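Local coordinates for protein choline dehydrogenase and related flavoproteins (Aspergillus oryzae, PDB 3Q9T) that oxidises formate as a glucose-methanol-choline family flavoprotein that carries 8-formyl-FAD at its catalytic site, at residues F99-G104 / I554-Y559; A107-W112 / I548-R553; T197-T202 / E354-P359. All blocks are in the same frame, centred on the assembly; numbering follows the deposited sequence.

How the contacts relate
Contacts 1 and 2 both reach the flavin of FAY, and contact 3 lies farther from it, in the sheet that also takes in strand 100-101 of contact 1. Segments 548-553 and 554-559 are continuous, so the loop of contact 2 runs straight into the helix of contact 1; the centres of contacts 1 and 2 lie about 11 Å apart. One supplies R553 to FAY O4, the other Q555 N to FAY O2. Contact 3, centred about 12 Å from contact 1, joins it through the neighbouring strands 100-101 and 195-204, where F99 O lies 2.7 Å from T202 N. Contacts 2 and 3, about 18 Å apart between centres, meet where C552 packs on F358.

Contact 1 (F99-G104 / I554-Y559). With FAY ([(2R,3S,4R,5R)-5-(6-amino-9H-purin-9-yl)-3,4-dihydroxytetrahydrofuran-2-yl]methyl (2R,3S,4S)-5-(8-formyl-7-methyl-2,4-dioxo-3,4-dihydrobenzo[g]pteridin-10(2H)-yl)-2,3,4-trihydroxypentyl dihydrogen diphosphate), chain D.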
# COMPACT_ATOMS: atom_id res chain seq x y z
N PHE A 99 1.92 -20.41 -17.66
CA PHE A 99 1.80 -21.44 -18.69
C PHE A 99 0.45 -21.62 -19.36
O PHE A 99 0.40 -22.05 -20.52
CB PHE A 99 2.27 -22.79 -18.15
CG PHE A 99 3.56 -22.72 -17.43
CD1 PHE A 99 4.76 -22.54 -18.13
CD2 PHE A 99 3.61 -22.82 -16.05
CE1 PHE A 99 5.98 -22.48 -17.47
CE2 PHE A 99 4.83 -22.75 -15.38
CZ PHE A 99 6.02 -22.57 -16.10
N THR A 100 -0.63 -21.32 -18.65
CA THR A 100 -1.97 -21.58 -19.18
C THR A 100 -2.17 -20.97 -20.56
O THR A 100 -1.75 -19.85 -20.84
CB THR A 100 -3.09 -21.10 -18.25
OG1 THR A 100 -2.74 -21.37 -16.88
CG2 THR A 100 -4.38 -21.85 -18.58
N TRP A 101 -2.80 -21.76 -21.43
CA TRP A 101 -2.99 -21.39 -22.82
C TRP A 101 -4.45 -21.51 -23.14
O TRP A 101 -4.97 -22.62 -23.28
CB TRP A 101 -2.18 -22.32 -23.71
CG TRP A 101 -2.27 -22.04 -25.18
CD1 TRP A 101 -3.16 -22.58 -26.06
CD2 TRP A 101 -1.41 -21.19 -25.96
NE1 TRP A 101 -2.92 -22.11 -27.33
CE2 TRP A 101 -1.84 -21.26 -27.30
CE3 TRP A 101 -0.32 -20.37 -25.65
CZ2 TRP A 101 -1.23 -20.55 -28.32
CZ3 TRP A 101 0.29 -19.66 -26.66
CH2 TRP A 101 -0.17 -19.75 -27.99
N VAL A 102 -5.11 -20.36 -23.26
CA VAL A 102 -6.55 -20.29 -23.37
C VAL A 102 -6.90 -18.98 -24.09
O VAL A 102 -6.41 -17.93 -23.72
CB VAL A 102 -7.20 -20.40 -21.96
CG1 VAL A 102 -6.58 -19.37 -21.01
CG2 VAL A 102 -8.71 -20.27 -22.03
N PRO A 103 -7.71 -19.06 -25.16
CA PRO A 103 -7.94 -17.87 -25.99
C PRO A 103 -8.95 -16.88 -25.42
O PRO A 103 -8.67 -15.68 -25.44
CB PRO A 103 -8.49 -18.46 -27.29
CG PRO A 103 -9.20 -19.71 -26.84
CD PRO A 103 -8.32 -20.27 -25.74
N GLY A 104 -10.11 -17.36 -24.97
CA GLY A 104 -11.19 -16.48 -24.57
C GLY A 104 -12.48 -16.68 -25.35
O GLY A 104 -12.58 -17.55 -26.22
N ILE A 554 -4.16 -14.41 -20.60
CA ILE A 554 -4.16 -13.75 -21.91
C ILE A 554 -3.02 -14.06 -22.87
O ILE A 554 -3.01 -13.50 -23.96
CB ILE A 554 -4.20 -12.21 -21.72
CG1 ILE A 554 -2.88 -11.75 -21.07
CG2 ILE A 554 -5.41 -11.82 -20.88
CD1 ILE A 554 -2.68 -10.24 -21.02
N GLN A 555 -2.07 -14.92 -22.51
CA GLN A 555 -0.89 -15.10 -23.36
C GLN A 555 -1.25 -15.57 -24.77
O GLN A 555 -0.59 -15.19 -25.73
CB GLN A 555 0.17 -16.02 -22.71
CG GLN A 555 -0.04 -17.52 -22.91
CD GLN A 555 1.18 -18.36 -22.43
OE1 GLN A 555 2.34 -18.02 -22.68
NE2 GLN A 555 0.90 -19.45 -21.74
N ASN A 556 -2.30 -16.37 -24.91
CA ASN A 556 -2.74 -16.86 -26.22
C ASN A 556 -3.10 -15.68 -27.13
O ASN A 556 -2.64 -15.60 -28.27
CB ASN A 556 -3.91 -17.85 -26.05
CG ASN A 556 -4.29 -18.59 -27.35
OD1 ASN A 556 -5.27 -19.32 -27.35
ND2 ASN A 556 -3.53 -18.38 -28.43
N SER A 557 -3.89 -14.73 -26.62
CA SER A 557 -4.24 -13.54 -27.42
C SER A 557 -3.02 -12.67 -27.77
O SER A 557 -2.98 -12.02 -28.83
CB SER A 557 -5.30 -12.70 -26.70
OG SER A 557 -4.80 -12.20 -25.46
N VAL A 558 -2.02 -12.66 -26.90
CA VAL A 558 -0.83 -11.85 -27.15
C VAL A 558 0.01 -12.42 -28.30
O VAL A 558 0.47 -11.69 -29.18
CB VAL A 558 0.02 -11.67 -25.88
CG1 VAL A 558 1.26 -10.82 -26.17
CG2 VAL A 558 -0.83 -11.03 -24.78
N TYR A 559 0.24 -13.73 -28.28
CA TYR A 559 0.86 -14.39 -29.42
C TYR A 559 0.00 -14.14 -30.66
O TYR A 559 0.52 -13.83 -31.72
CB TYR A 559 1.00 -15.88 -29.19
CG TYR A 559 2.19 -16.29 -28.35
CD1 TYR A 559 3.47 -16.35 -28.89
CD2 TYR A 559 2.03 -16.66 -27.01
CE1 TYR A 559 4.56 -16.74 -28.12
CE2 TYR A 559 3.12 -17.06 -26.23
CZ TYR A 559 4.38 -17.10 -26.80
OH TYR A 559 5.46 -17.50 -26.05
P FAY D . 4.02 -8.92 -24.09
N1 FAY D . -0.90 -15.30 -19.36
C2 FAY D . -1.38 -16.57 -19.66
O2 FAY D . -1.93 -16.78 -20.73
N3 FAY D . -0.83 -17.67 -19.02
C4 FAY D . -0.31 -17.51 -17.77
O4 FAY D . -0.52 -18.41 -16.94
N5 FAY D . 0.72 -16.04 -16.19
C6 FAY D . 2.19 -14.80 -14.85
C7 FAY D . 3.02 -13.71 -14.63
C8 FAY D . 3.07 -12.69 -15.58
O8 FAY D . 4.32 -10.84 -16.31
C9 FAY D . 2.40 -12.84 -16.80
PA FAY D . 6.38 -8.92 -22.54
C1' FAY D . 0.77 -12.94 -19.24
C10 FAY D . -0.14 -15.10 -18.23
N10 FAY D . 0.66 -13.96 -18.11
N1A FAY D . 14.40 -1.49 -22.90
O1A FAY D . 6.62 -8.49 -21.13
C1B FAY D . 11.38 -5.78 -22.82
O1P FAY D . 4.71 -9.29 -25.38
C2' FAY D . 1.79 -13.38 -20.32
O2' FAY D . 2.92 -13.83 -19.66
C2A FAY D . 14.66 -2.72 -23.48
O2A FAY D . 6.29 -10.40 -22.72
C2B FAY D . 11.07 -6.67 -21.62
O2B FAY D . 12.23 -7.11 -20.94
O2P FAY D . 2.91 -7.92 -24.34
C3' FAY D . 2.23 -12.44 -21.49
O3' FAY D . 3.61 -12.48 -21.83
N3A FAY D . 13.76 -3.76 -23.36
C3B FAY D . 10.35 -7.82 -22.28
O3B FAY D . 11.31 -8.71 -22.79
O3P FAY D . 5.06 -8.22 -23.09
C4' FAY D . 1.86 -10.98 -21.33
O4' FAY D . 0.48 -10.97 -20.99
C4A FAY D . 12.60 -3.57 -22.68
C4B FAY D . 9.66 -7.19 -23.46
O4B FAY D . 10.25 -5.91 -23.64
C4X FAY D . 0.03 -16.20 -17.37
C5' FAY D . 2.15 -10.19 -22.63
O5' FAY D . 3.45 -10.21 -23.25
C5A FAY D . 12.31 -2.33 -22.10
C5B FAY D . 8.17 -7.08 -23.24
O5B FAY D . 7.61 -8.36 -23.44
C5X FAY D . 1.36 -14.84 -15.96
C6A FAY D . 13.22 -1.28 -22.20
N6A FAY D . 12.99 -0.13 -21.56
N7A FAY D . 11.10 -2.43 -21.50
C7M FAY D . 3.67 -13.58 -13.27
C8A FAY D . 10.61 -3.67 -21.69
C8M FAY D . 4.22 -11.75 -15.52
C9A FAY D . 1.49 -13.89 -16.98
N9A FAY D . 11.53 -4.38 -22.41
O HOH W 1 -3.36 -17.95 -22.57
O HOH W 2 -5.72 -15.25 -24.56
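N556 and W101 bury the most surface where F99-G104 packs against the first turn of helix 555-572, and Q555 comes next. The indole, with its CG anti to the backbone N (chi1 -180°), has the amide of N556 stacked over one face; the two planes are 25° apart and the amide is displaced toward the rim, so that N556 ND2 comes to 3.2 Å from W101 CZ2. N556 CA sits over the six-membered ring, 4.2 Å from its centroid, in a CH-pi contact. ND2 finds its hydrogen-bond acceptor in L129 O, while N556 OD1 rests beside the proline ring, 3.3 Å from P103 CB. The far edge of the indole packs on Y559, with W101 CZ3 3.5 Å from Y559 CD2. Q555 starts from the crowded first torsion and then extends, which carries its NE2 to 2.8 Å from T100 O in a nearly straight bond (165°) made from above the carbonyl plane. FAY N3 donates to T100 O as well, at 3.0 Å. The helix start is turned to the flavin, for Q555 N donates to FAY O2 at 2.6 Å; this amide and the helix dipole would probably stabilise negative charge on a reduced flavin. A water joins V102 N and N556 N to FAY O2. Strand 100-101 pairs with strand 195-204, W101 leans on I157 of strand 155-159, and Y559 packs against helix 16-25.

Contact 2 (A107-W112 / I548-R553); sequences ATFDQW and IIPDCR. With FAY ([(2R,3S,4R,5R)-5-(6-amino-9H-purin-9-yl)-3,4-dihydroxytetrahydrofuran-2-yl]methyl (2R,3S,4S)-5-(8-formyl-7-methyl-2,4-dioxo-3,4-dihydrobenzo[g]pteridin-10(2H)-yl)-2,3,4-trihydroxypentyl dihydrogen diphosphate), chain D.
The loop 548-553 forms part of the flavin pocket: it leads into helix 555-572 and ends in R553, which reaches the pyrimidine end of FAY. Helix 106-110 and the residues after it pack on this loop on the side away from the cofactor. T108 and D551 meet tip to tip. With its hydroxyl beside the backbone N (chi1 -68°), T108 places OG1 2.7 Å from D551 OD1; Q389 OE1 is a second acceptor within reach of the same hydroxyl, so two acceptors compete for one proton. The methyl of T108, CG2, touches I548 CG2 at 3.9 Å. I548 points at the helix and buries the most surface here: its CD1 presses on the stem of Q111, 3.5 Å from CB, and its CB slides past the indole of W112, 3.8 Å from CD1. W112 NE1 adds a weak, bent hydrogen bond to I548 O (3.1 Å, 131°). The ring of F109 brings CZ to 4.1 Å from P550 CG, and CD1 of the same phenyl lies over one face of the W112 indole, toward its rim. At the cofactor end R553, extended from CG to NE, gives NH1 to FAY O4 at 3.1 Å and NH2 to D395, and it touches H510, consistent with the His-Arg pair known at the catalytic site. The carboxylate of D551 is buried yet well supplied, since R425 makes a salt bridge to OD1 and H105 N a hydrogen bond to OD2; it is therefore probably ionised, while R553, probably cationic though paired with D395, may polarise the flavin toward O4.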
# COMPACT_ATOMS: atom_id res chain seq x y z
N ALA A 107 -17.71 -14.01 -28.17
CA ALA A 107 -18.49 -12.79 -28.11
C ALA A 107 -17.60 -11.59 -27.76
O ALA A 107 -17.85 -10.47 -28.18
CB ALA A 107 -19.59 -12.92 -27.09
N THR A 108 -16.55 -11.85 -27.00
CA THR A 108 -15.68 -10.78 -26.54
C THR A 108 -14.79 -10.30 -27.67
O THR A 108 -14.64 -9.09 -27.90
CB THR A 108 -14.86 -11.21 -25.33
OG1 THR A 108 -15.74 -11.39 -24.21
CG2 THR A 108 -13.81 -10.16 -24.99
N PHE A 109 -14.22 -11.24 -28.41
CA PHE A 109 -13.35 -10.88 -29.52
C PHE A 109 -14.17 -10.23 -30.64
O PHE A 109 -13.70 -9.33 -31.32
CB PHE A 109 -12.63 -12.11 -30.04
CG PHE A 109 -11.43 -12.51 -29.21
CD1 PHE A 109 -10.19 -11.93 -29.44
CD2 PHE A 109 -11.54 -13.49 -28.24
CE1 PHE A 109 -9.06 -12.31 -28.70
CE2 PHE A 109 -10.44 -13.89 -27.51
CZ PHE A 109 -9.19 -13.29 -27.73
N ASP A 110 -15.41 -10.68 -30.81
CA ASP A 110 -16.28 -10.06 -31.78
C ASP A 110 -16.45 -8.58 -31.51
O ASP A 110 -16.62 -7.80 -32.43
CB ASP A 110 -17.65 -10.75 -31.83
CG ASP A 110 -17.65 -11.99 -32.71
OD1 ASP A 110 -16.68 -12.18 -33.49
OD2 ASP A 110 -18.63 -12.76 -32.63
N GLN A 111 -16.39 -8.18 -30.24
CA GLN A 111 -16.57 -6.77 -29.89
C GLN A 111 -15.31 -5.95 -30.19
O GLN A 111 -15.35 -4.73 -30.16
CB GLN A 111 -16.99 -6.60 -28.43
CG GLN A 111 -18.22 -7.39 -28.05
CD GLN A 111 -19.39 -7.13 -28.97
OE1 GLN A 111 -19.98 -6.05 -28.96
NE2 GLN A 111 -19.73 -8.13 -29.79
N TRP A 112 -14.21 -6.62 -30.50
CA TRP A 112 -13.03 -5.88 -30.96
C TRP A 112 -13.36 -5.14 -32.26
O TRP A 112 -12.68 -4.17 -32.63
CB TRP A 112 -11.84 -6.80 -31.18
CG TRP A 112 -11.22 -7.37 -29.92
CD1 TRP A 112 -11.83 -7.57 -28.72
CD2 TRP A 112 -9.87 -7.83 -29.76
NE1 TRP A 112 -10.94 -8.12 -27.82
CE2 TRP A 112 -9.74 -8.29 -28.44
CE3 TRP A 112 -8.76 -7.87 -30.61
CZ2 TRP A 112 -8.54 -8.80 -27.94
CZ3 TRP A 112 -7.57 -8.39 -30.12
CH2 TRP A 112 -7.47 -8.84 -28.79
N ILE A 548 -10.10 -4.93 -25.68
CA ILE A 548 -11.04 -5.46 -24.70
C ILE A 548 -10.42 -6.73 -24.13
O ILE A 548 -10.15 -7.68 -24.87
CB ILE A 548 -12.38 -5.85 -25.34
CG1 ILE A 548 -13.01 -4.67 -26.07
CG2 ILE A 548 -13.34 -6.38 -24.28
CD1 ILE A 548 -14.33 -5.01 -26.71
N ILE A 549 -10.16 -6.75 -22.83
CA ILE A 549 -9.37 -7.85 -22.25
C ILE A 549 -10.10 -9.20 -22.37
O ILE A 549 -11.28 -9.30 -22.08
CB ILE A 549 -9.01 -7.56 -20.77
CG1 ILE A 549 -7.95 -8.55 -20.26
CG2 ILE A 549 -10.28 -7.59 -19.90
CD1 ILE A 549 -7.54 -8.33 -18.77
N PRO A 550 -9.40 -10.23 -22.85
CA PRO A 550 -10.02 -11.56 -23.00
C PRO A 550 -10.54 -12.13 -21.67
O PRO A 550 -10.17 -11.62 -20.60
CB PRO A 550 -8.87 -12.43 -23.55
CG PRO A 550 -7.97 -11.44 -24.26
CD PRO A 550 -8.07 -10.15 -23.50
N ASP A 551 -11.36 -13.18 -21.74
CA ASP A 551 -12.09 -13.67 -20.56
C ASP A 551 -11.29 -14.72 -19.76
O ASP A 551 -11.85 -15.68 -19.23
CB ASP A 551 -13.44 -14.25 -21.00
CG ASP A 551 -14.07 -13.45 -22.14
OD1 ASP A 551 -14.98 -12.64 -21.90
OD2 ASP A 551 -13.63 -13.62 -23.29
N CYS A 552 -9.98 -14.53 -19.67
CA CYS A 552 -9.13 -15.60 -19.20
C CYS A 552 -7.70 -15.12 -19.28
O CYS A 552 -7.45 -14.02 -19.77
CB CYS A 552 -9.29 -16.79 -20.13
SG CYS A 552 -9.01 -16.34 -21.85
N ARG A 553 -6.78 -15.95 -18.79
CA ARG A 553 -5.35 -15.73 -18.92
C ARG A 553 -4.97 -15.44 -20.38
O ARG A 553 -5.37 -16.15 -21.29
CB ARG A 553 -4.59 -16.95 -18.38
CG ARG A 553 -4.86 -17.18 -16.90
CD ARG A 553 -4.00 -18.28 -16.31
NE ARG A 553 -4.17 -18.40 -14.85
CZ ARG A 553 -3.29 -18.99 -14.05
NH1 ARG A 553 -2.19 -19.51 -14.57
NH2 ARG A 553 -3.51 -19.06 -12.74
P FAY D . 4.02 -8.92 -24.09
N1 FAY D . -0.90 -15.30 -19.36
C2 FAY D . -1.38 -16.57 -19.66
O2 FAY D . -1.93 -16.78 -20.73
N3 FAY D . -0.83 -17.67 -19.02
C4 FAY D . -0.31 -17.51 -17.77
O4 FAY D . -0.52 -18.41 -16.94
N5 FAY D . 0.72 -16.04 -16.19
C6 FAY D . 2.19 -14.80 -14.85
C7 FAY D . 3.02 -13.71 -14.63
C8 FAY D . 3.07 -12.69 -15.58
O8 FAY D . 4.32 -10.84 -16.31
C9 FAY D . 2.40 -12.84 -16.80
PA FAY D . 6.38 -8.92 -22.54
C1' FAY D . 0.77 -12.94 -19.24
C10 FAY D . -0.14 -15.10 -18.23
N10 FAY D . 0.66 -13.96 -18.11
N1A FAY D . 14.40 -1.49 -22.90
O1A FAY D . 6.62 -8.49 -21.13
C1B FAY D . 11.38 -5.78 -22.82
O1P FAY D . 4.71 -9.29 -25.38
C2' FAY D . 1.79 -13.38 -20.32
O2' FAY D . 2.92 -13.83 -19.66
C2A FAY D . 14.66 -2.72 -23.48
O2A FAY D . 6.29 -10.40 -22.72
C2B FAY D . 11.07 -6.67 -21.62
O2B FAY D . 12.23 -7.11 -20.94
O2P FAY D . 2.91 -7.92 -24.34
C3' FAY D . 2.23 -12.44 -21.49
O3' FAY D . 3.61 -12.48 -21.83
N3A FAY D . 13.76 -3.76 -23.36
C3B FAY D . 10.35 -7.82 -22.28
O3B FAY D . 11.31 -8.71 -22.79
O3P FAY D . 5.06 -8.22 -23.09
C4' FAY D . 1.86 -10.98 -21.33
O4' FAY D . 0.48 -10.97 -20.99
C4A FAY D . 12.60 -3.57 -22.68
C4B FAY D . 9.66 -7.19 -23.46
O4B FAY D . 10.25 -5.91 -23.64
C4X FAY D . 0.03 -16.20 -17.37
C5' FAY D . 2.15 -10.19 -22.63
O5' FAY D . 3.45 -10.21 -23.25
C5A FAY D . 12.31 -2.33 -22.10
C5B FAY D . 8.17 -7.08 -23.24
O5B FAY D . 7.61 -8.36 -23.44
C5X FAY D . 1.36 -14.84 -15.96
C6A FAY D . 13.22 -1.28 -22.20
N6A FAY D . 12.99 -0.13 -21.56
N7A FAY D . 11.10 -2.43 -21.50
C7M FAY D . 3.67 -13.58 -13.27
C8A FAY D . 10.61 -3.67 -21.69
C8M FAY D . 4.22 -11.75 -15.52
C9A FAY D . 1.49 -13.89 -16.98
N9A FAY D . 11.53 -4.38 -22.41

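Contact 3 (T197-T202 / E354-P359); sequences THCCDT and ELVGFP
H198 and L355 lie side by side and point the same way, with the leucine methyl CD2 set squarely over one face of the imidazole. CD2 of L355 stands 3.8 Å from the centroid of the H198 ring and 12° off its normal, a CH-pi contact. With the imidazole CG beside the backbone N (chi1 -76°), this torsion puts ND1 within hydrogen-bonding distance of E186 OE2. On the other face of the sheet T197 and V356 stand opposite each other. T197 OG1 is anti to the backbone N and bonds I185 O, which leaves CG2 in the crowded position, turned toward the edge of the F358 ring, 4.0 Å from CE1. C199 takes the next place along, its CB 3.8 Å from V356 CG2. Beneath these side chains is an antiparallel pairing within the large sheet that, in enzymes of this family, forms the core of the substrate-binding domain. T197 and V356 are its hydrogen-bonded pair: T197 N reaches V356 O at 2.8 Å and V356 N reaches T197 O at 3.0 Å, both nearly straight and in the carbonyl plane. H198 and L355 form the non-hydrogen-bonded pair that follows. The ladder then loosens, since C199 N makes only a weak bond of 3.3 Å to E354 O. A water takes over, donating to E354 O at 2.6 Å and also to C199 O. E354 itself points away from strand 195-204, its carboxylate held by R170 through a salt bridge to OE1 and by I163 N through a hydrogen bond to OE2.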
# COMPACT_ATOMS: atom_id res chain seq x y z
N THR A 197 -12.55 -27.40 -17.05
CA THR A 197 -11.79 -27.96 -18.16
C THR A 197 -10.40 -28.44 -17.74
O THR A 197 -9.84 -27.97 -16.75
CB THR A 197 -11.65 -26.93 -19.31
OG1 THR A 197 -11.19 -27.58 -20.50
CG2 THR A 197 -10.69 -25.81 -18.93
N HIS A 198 -9.84 -29.37 -18.51
CA HIS A 198 -8.43 -29.73 -18.37
C HIS A 198 -7.62 -28.76 -19.24
O HIS A 198 -7.65 -28.85 -20.48
CB HIS A 198 -8.18 -31.17 -18.81
CG HIS A 198 -8.63 -32.20 -17.82
ND1 HIS A 198 -9.90 -32.76 -17.85
CD2 HIS A 198 -7.98 -32.80 -16.79
CE1 HIS A 198 -10.01 -33.63 -16.87
NE2 HIS A 198 -8.86 -33.67 -16.21
N CYS A 199 -6.91 -27.84 -18.59
CA CYS A 199 -6.24 -26.75 -19.31
C CYS A 199 -5.03 -27.21 -20.10
O CYS A 199 -4.37 -28.19 -19.74
CB CYS A 199 -5.82 -25.62 -18.35
SG CYS A 199 -4.69 -26.12 -17.04
N CYS A 200 -4.75 -26.49 -21.18
CA CYS A 200 -3.50 -26.67 -21.90
C CYS A 200 -2.46 -25.67 -21.42
O CYS A 200 -2.79 -24.69 -20.77
CB CYS A 200 -3.70 -26.52 -23.40
SG CYS A 200 -4.73 -27.81 -24.10
N ASP A 201 -1.21 -25.92 -21.77
CA ASP A 201 -0.13 -25.17 -21.19
C ASP A 201 1.01 -24.99 -22.17
O ASP A 201 1.21 -25.81 -23.06
CB ASP A 201 0.40 -25.91 -19.97
CG ASP A 201 -0.52 -25.77 -18.79
OD1 ASP A 201 -1.26 -26.74 -18.50
OD2 ASP A 201 -0.51 -24.69 -18.17
N THR A 202 1.76 -23.91 -21.99
CA THR A 202 3.02 -23.73 -22.73
C THR A 202 4.12 -24.52 -22.02
O THR A 202 5.18 -23.98 -21.64
CB THR A 202 3.40 -22.25 -22.90
OG1 THR A 202 3.24 -21.55 -21.66
CG2 THR A 202 2.52 -21.60 -23.99
N GLU A 354 -4.01 -27.79 -13.22
CA GLU A 354 -4.45 -28.84 -14.17
C GLU A 354 -5.92 -28.76 -14.51
O GLU A 354 -6.33 -29.16 -15.61
CB GLU A 354 -4.12 -30.23 -13.64
CG GLU A 354 -2.62 -30.46 -13.41
CD GLU A 354 -2.32 -31.77 -12.71
OE1 GLU A 354 -3.24 -32.26 -12.01
OE2 GLU A 354 -1.18 -32.29 -12.86
N LEU A 355 -6.71 -28.30 -13.54
CA LEU A 355 -8.13 -28.06 -13.74
C LEU A 355 -8.41 -26.58 -13.56
O LEU A 355 -7.96 -25.95 -12.59
CB LEU A 355 -8.97 -28.88 -12.76
CG LEU A 355 -8.97 -30.38 -13.05
CD1 LEU A 355 -9.37 -31.18 -11.82
CD2 LEU A 355 -9.87 -30.71 -14.26
N VAL A 356 -9.20 -26.04 -14.48
CA VAL A 356 -9.54 -24.63 -14.49
C VAL A 356 -11.02 -24.48 -14.78
O VAL A 356 -11.56 -25.14 -15.70
CB VAL A 356 -8.72 -23.88 -15.59
CG1 VAL A 356 -9.24 -22.46 -15.78
CG2 VAL A 356 -7.23 -23.89 -15.26
N GLY A 357 -11.69 -23.60 -14.03
CA GLY A 357 -13.12 -23.41 -14.17
C GLY A 357 -13.57 -22.06 -14.72
O GLY A 357 -13.06 -21.00 -14.34
N PHE A 358 -14.54 -22.09 -15.63
CA PHE A 358 -15.06 -20.85 -16.21
C PHE A 358 -16.58 -20.73 -16.00
O PHE A 358 -17.36 -20.92 -16.93
CB PHE A 358 -14.69 -20.76 -17.69
CG PHE A 358 -13.20 -20.72 -17.94
CD1 PHE A 358 -12.52 -21.87 -18.29
CD2 PHE A 358 -12.49 -19.53 -17.81
CE1 PHE A 358 -11.15 -21.82 -18.52
CE2 PHE A 358 -11.14 -19.48 -18.05
CZ PHE A 358 -10.46 -20.63 -18.40
N PRO A 359 -16.99 -20.40 -14.78
CA PRO A 359 -18.42 -20.38 -14.46
C PRO A 359 -19.05 -19.02 -14.65
O PRO A 359 -18.35 -18.01 -14.73
CB PRO A 359 -18.42 -20.71 -12.98
CG PRO A 359 -17.19 -20.01 -12.48
CD PRO A 359 -16.16 -20.21 -13.58
O HOH W 3 -5.17 -30.12 -17.79